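Local coordinates for protein cytochrome P450 RhF (PDB 6RO8) that probably uses its heme domain, the part crystallised here, to insert oxygen into organic substrates as a monooxygenase of the cytochrome P450 family, at residues M129-T133 with P134-E138; S224-V227 with L228-K232. All coordinates share one frame; numbering follows the deposited sequence.

Interaction 1. Residues M129-T133 with P134-E138; sequences MDAFT and PQNLE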
loop_
_atom_site.group_PDB
_atom_site.type_symbol
_atom_site.label_atom_id
_atom_site.label_comp_id
_atom_site.label_asym_id
_atom_site.label_seq_id
_atom_site.Cartn_x
_atom_site.Cartn_y
_atom_site.Cartn_z
ATOM N N MET A 129 -6.669 -0.236 -20.094
ATOM C CA MET A 129 -5.321 -0.772 -19.825
ATOM C C MET A 129 -5.347 -2.049 -18.970
ATOM O O MET A 129 -4.919 -2.048 -17.819
ATOM C CB MET A 129 -4.439 0.286 -19.173
ATOM C CG MET A 129 -3.482 0.918 -20.154
ATOM S SD MET A 129 -2.393 2.059 -19.302
ATOM C CE MET A 129 -3.551 2.886 -18.221
ATOM N N ASP A 130 -5.706 -3.182 -19.594
ATOM C CA ASP A 130 -5.784 -4.462 -18.890
ATOM C C ASP A 130 -4.951 -5.560 -19.567
ATOM O O ASP A 130 -5.308 -6.089 -20.634
ATOM C CB ASP A 130 -7.245 -4.857 -18.720
ATOM C CG ASP A 130 -8.006 -3.831 -17.864
ATOM O OD1 ASP A 130 -7.359 -3.284 -16.946
ATOM O OD2 ASP A 130 -9.211 -3.554 -18.089
ATOM N N ALA A 131 -3.797 -5.843 -18.958
ATOM C CA ALA A 131 -3.117 -7.126 -19.034
ATOM C C ALA A 131 -3.023 -7.719 -17.629
ATOM O O ALA A 131 -2.015 -8.311 -17.226
ATOM C CB ALA A 131 -1.745 -6.981 -19.681
ATOM N N PHE A 132 -4.061 -7.481 -16.845
ATOM C CA PHE A 132 -4.315 -8.243 -15.647
ATOM C C PHE A 132 -5.118 -9.498 -15.949
ATOM O O PHE A 132 -5.622 -10.125 -15.017
ATOM C CB PHE A 132 -5.035 -7.357 -14.618
ATOM C CG PHE A 132 -4.226 -6.170 -14.209
ATOM C CD1 PHE A 132 -4.242 -5.009 -14.971
ATOM C CD2 PHE A 132 -3.382 -6.238 -13.116
ATOM C CE1 PHE A 132 -3.453 -3.934 -14.634
ATOM C CE2 PHE A 132 -2.588 -5.154 -12.766
ATOM C CZ PHE A 132 -2.625 -4.000 -13.526
ATOM N N THR A 133 -5.241 -9.884 -17.230
ATOM C CA THR A 133 -5.934 -11.123 -17.576
ATOM C C THR A 133 -5.419 -12.264 -16.703
ATOM O O THR A 133 -4.265 -12.230 -16.248
ATOM C CB THR A 133 -5.752 -11.482 -19.054
ATOM O OG1 THR A 133 -4.389 -11.834 -19.296
ATOM C CG2 THR A 133 -6.128 -10.325 -19.929
ATOM N N PRO A 134 -6.242 -13.279 -16.428
ATOM C CA PRO A 134 -5.754 -14.386 -15.594
ATOM C C PRO A 134 -4.657 -15.183 -16.276
ATOM O O PRO A 134 -3.759 -15.690 -15.594
ATOM C CB PRO A 134 -7.015 -15.225 -15.365
ATOM C CG PRO A 134 -7.788 -15.034 -16.657
ATOM C CD PRO A 134 -7.544 -13.590 -17.048
ATOM N N GLN A 135 -4.699 -15.301 -17.604
ATOM C CA GLN A 135 -3.588 -15.912 -18.322
ATOM C C GLN A 135 -2.280 -15.201 -17.995
ATOM O O GLN A 135 -1.275 -15.838 -17.664
ATOM C CB GLN A 135 -3.856 -15.897 -19.834
ATOM C CG GLN A 135 -2.870 -16.722 -20.623
ATOM C CD GLN A 135 -2.910 -16.448 -22.120
ATOM O OE1 GLN A 135 -3.396 -15.409 -22.548
ATOM N NE2 GLN A 135 -2.408 -17.384 -22.918
ATOM N N ASN A 136 -2.271 -13.872 -18.082
ATOM C CA ASN A 136 -1.027 -13.149 -17.865
ATOM C C ASN A 136 -0.603 -13.252 -16.406
ATOM O O ASN A 136 0.580 -13.415 -16.099
ATOM C CB ASN A 136 -1.190 -11.690 -18.302
ATOM C CG ASN A 136 0.116 -10.896 -18.210
ATOM O OD1 ASN A 136 1.140 -11.294 -18.753
ATOM N ND2 ASN A 136 0.084 -9.790 -17.486
ATOM N N LEU A 137 -1.564 -13.194 -15.491
ATOM C CA LEU A 137 -1.228 -13.373 -14.086
ATOM C C LEU A 137 -0.831 -14.816 -13.794
ATOM O O LEU A 137 0.006 -15.061 -12.915
ATOM C CB LEU A 137 -2.405 -12.917 -13.220
ATOM C CG LEU A 137 -2.761 -11.423 -13.408
ATOM C CD1 LEU A 137 -3.841 -10.960 -12.457
ATOM C CD2 LEU A 137 -1.528 -10.537 -13.273
ATOM N N GLU A 138 -1.383 -15.776 -14.542
ATOM C CA GLU A 138 -1.027 -17.176 -14.329
ATOM C C GLU A 138 0.457 -17.406 -14.559
ATOM O O GLU A 138 1.106 -18.136 -13.801
ATOM C CB GLU A 138 -1.833 -18.082 -15.256
ATOM C CG GLU A 138 -2.998 -18.771 -14.591
ATOM C CD GLU A 138 -4.174 -18.959 -15.539
ATOM O OE1 GLU A 138 -5.321 -18.674 -15.131
ATOM O OE2 GLU A 138 -3.949 -19.397 -16.689
HETATM O O HOH W 1 -4.487 -12.692 -21.781
#

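Interaction 2. Residues S224-V227 with L228-K232; sequences SGRV and LEKMK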
loop_
_atom_site.group_PDB
_atom_site.type_symbol
_atom_site.label_atom_id
_atom_site.label_comp_id
_atom_site.label_asym_id
_atom_site.label_seq_id
_atom_site.Cartn_x
_atom_site.Cartn_y
_atom_site.Cartn_z
ATOM N N SER A 224 13.229 7.365 -13.760
ATOM C CA SER A 224 12.016 6.938 -14.451
ATOM C C SER A 224 11.958 7.562 -15.833
ATOM O O SER A 224 11.493 6.925 -16.789
ATOM C CB SER A 224 10.778 7.279 -13.604
ATOM O OG SER A 224 10.984 8.482 -12.883
ATOM N N GLY A 225 12.461 8.790 -15.964
ATOM C CA GLY A 225 12.552 9.387 -17.282
ATOM C C GLY A 225 13.426 8.593 -18.233
ATOM O O GLY A 225 12.988 8.233 -19.323
ATOM N N ARG A 226 14.681 8.343 -17.838
ATOM C CA ARG A 226 15.607 7.580 -18.670
ATOM C C ARG A 226 15.026 6.204 -19.023
ATOM O O ARG A 226 15.136 5.739 -20.169
ATOM C CB ARG A 226 16.967 7.458 -17.945
ATOM C CG ARG A 226 18.096 6.755 -18.749
ATOM C CD ARG A 226 19.226 6.167 -17.862
ATOM N NE ARG A 226 18.805 5.023 -17.046
ATOM C CZ ARG A 226 19.585 3.997 -16.714
ATOM N NH1 ARG A 226 20.839 3.930 -17.184
ATOM N NH2 ARG A 226 19.098 2.999 -15.971
ATOM N N VAL A 227 14.368 5.557 -18.058
ATOM C CA VAL A 227 13.767 4.245 -18.296
ATOM C C VAL A 227 12.682 4.341 -19.359
ATOM O O VAL A 227 12.699 3.619 -20.364
ATOM C CB VAL A 227 13.205 3.664 -16.985
ATOM C CG1 VAL A 227 12.536 2.326 -17.241
ATOM C CG2 VAL A 227 14.295 3.513 -15.948
ATOM N N LEU A 228 11.701 5.217 -19.125
ATOM C CA LEU A 228 10.591 5.394 -20.051
ATOM C C LEU A 228 11.079 5.748 -21.442
ATOM O O LEU A 228 10.406 5.428 -22.428
ATOM C CB LEU A 228 9.649 6.479 -19.523
ATOM C CG LEU A 228 8.440 6.819 -20.388
ATOM C CD1 LEU A 228 7.531 5.616 -20.464
ATOM C CD2 LEU A 228 7.685 8.014 -19.845
ATOM N N GLU A 229 12.246 6.389 -21.534
ATOM C CA GLU A 229 12.790 6.769 -22.827
ATOM C C GLU A 229 13.329 5.557 -23.560
ATOM O O GLU A 229 13.095 5.401 -24.764
ATOM C CB GLU A 229 13.879 7.828 -22.646
ATOM C CG GLU A 229 14.127 8.691 -23.877
ATOM C CD GLU A 229 12.841 9.180 -24.534
ATOM O OE1 GLU A 229 11.888 9.531 -23.798
ATOM O OE2 GLU A 229 12.785 9.216 -25.786
ATOM N N LYS A 230 14.048 4.685 -22.850
ATOM C CA LYS A 230 14.562 3.468 -23.470
ATOM C C LYS A 230 13.433 2.529 -23.871
ATOM O O LYS A 230 13.456 1.945 -24.962
ATOM C CB LYS A 230 15.529 2.763 -22.522
ATOM C CG LYS A 230 16.605 3.668 -21.952
ATOM C CD LYS A 230 17.814 2.879 -21.466
ATOM C CE LYS A 230 18.585 3.643 -20.402
ATOM N NZ LYS A 230 19.724 2.869 -19.838
ATOM N N MET A 231 12.445 2.356 -22.996
ATOM C CA MET A 231 11.320 1.498 -23.344
ATOM C C MET A 231 10.559 2.065 -24.537
ATOM O O MET A 231 10.152 1.315 -25.438
ATOM C CB MET A 231 10.408 1.317 -22.130
ATOM C CG MET A 231 11.101 0.615 -20.967
ATOM S SD MET A 231 10.065 0.382 -19.505
ATOM C CE MET A 231 8.509 0.938 -20.174
ATOM N N LYS A 232 10.379 3.392 -24.565
ATOM C CA LYS A 232 9.763 4.044 -25.715
ATOM C C LYS A 232 10.442 3.613 -27.006
ATOM O O LYS A 232 9.791 3.471 -28.048
ATOM C CB LYS A 232 9.841 5.568 -25.559
ATOM C CG LYS A 232 8.532 6.241 -25.190
ATOM C CD LYS A 232 8.796 7.611 -24.574
ATOM C CE LYS A 232 7.542 8.484 -24.535
ATOM N NZ LYS A 232 7.682 9.648 -23.622
#

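Interaction 1. Residues M129-T133 with P134-E138
Thr133 and Asn136 meet where a non-regular segment, 129-133, runs straight into the first turn of helix 134-155. The backbone of the turn is closed by Leu137 N, which donates to Thr133 O at 3.0 Å with an N-H...O angle of 166°. Thr133 is the N-cap: its OG1 sits between its own backbone N and carbonyl carbon (chi1 68°), a rotation that turns the hydroxyl to accept from Asn136 N at 3.2 Å. A water 2.6 Å from Thr133 OG1 donates to Gln135 OE1, linking the capping hydroxyl to the next side chain but one.

Asn136 crosses the threonine side chain at about a right angle and reaches back along the chain. Its ND2 donates to Ala131 O at 2.6 Å, in the carbonyl plane but bent at the hydrogen (141°). Leu137 CD1 packs against Phe132, 4.4 Å from its CB. The Phe132 ring meets Trp240 edge-to-face. Its side chain is about 5 Å from the heme and touches Ile386 of helix 384-401 and Met382, next to the axial ligand Cys381, which places the contact on the proximal side of the P450 fold. The motif is the Thr133 N-cap of helix 134-155, to which the Asn136 amide adds a hold on the preceding loop.

Interaction 2. Residues S224-V227 with L228-K232
Between Arg226 and Lys230, one turn apart near the C-terminal end of helix 207-233, two cationic side chains converge on the exposed side. Lys230 is extended beyond CG, and its NZ stands over one face of the Arg226 guanidinium, offset toward its rim and 3.1 Å from NH1. Lys230 CE also packs 3.6 Å from Arg226 CG, alongside this closer approach of the charged ends. Both groups are donors and like-charged, so no hydrogen bond is made between them, and at this resolution the closeness should not be pressed. Arg226 NH2 has a long, weak ion pair with Asp185.

The backbone supplies the regular i to i+4 bonds of an alpha helix. Lys230 N donates to Arg226 O at 3.1 Å, within the same pair. Leu228 N bonds likewise to Ser224 O, Glu229 N to Gly225 O with a bent angle of 139°, and Met231 N to Val227 O, nearly straight at 174°. Glu229 N also makes a weak bond to Arg226 O.

Apolar contact lies on the buried side, where Val227 and Met231 run side by side and point the same way. With CG1 anti to its backbone N (chi1 178°), Val227 places that methyl 3.9 Å from Met231 SD. This side of helix 207-233 packs against two later helices: Met231 and Leu228 reach Ile245 of helix 240-250, while Val227 touches Met264 and Leu228 touches Leu260, both of helix 257-270.

In the fold
Followed from the N terminus, the two contacts come in series, neither nested nor crossing, and each is local. Interaction 1 belongs to the passage from helix 121-127 into helix 134-155, where a short loop is fastened to the helix it precedes. The chain then passes through helices 163-168, 170-179 and 187-202 before interaction 2, which closes no loop but spans one stretch of helix 207-233 near its C-terminal end. The centres of interaction 1 and interaction 2 are about 23 Å apart, and the two do not touch. Helix 240-250 links them indirectly: Met129 and Ala131 meet Met244 and Asp243, while Leu228 and Met231 meet its Ile245. Only interaction 1 approaches the heme.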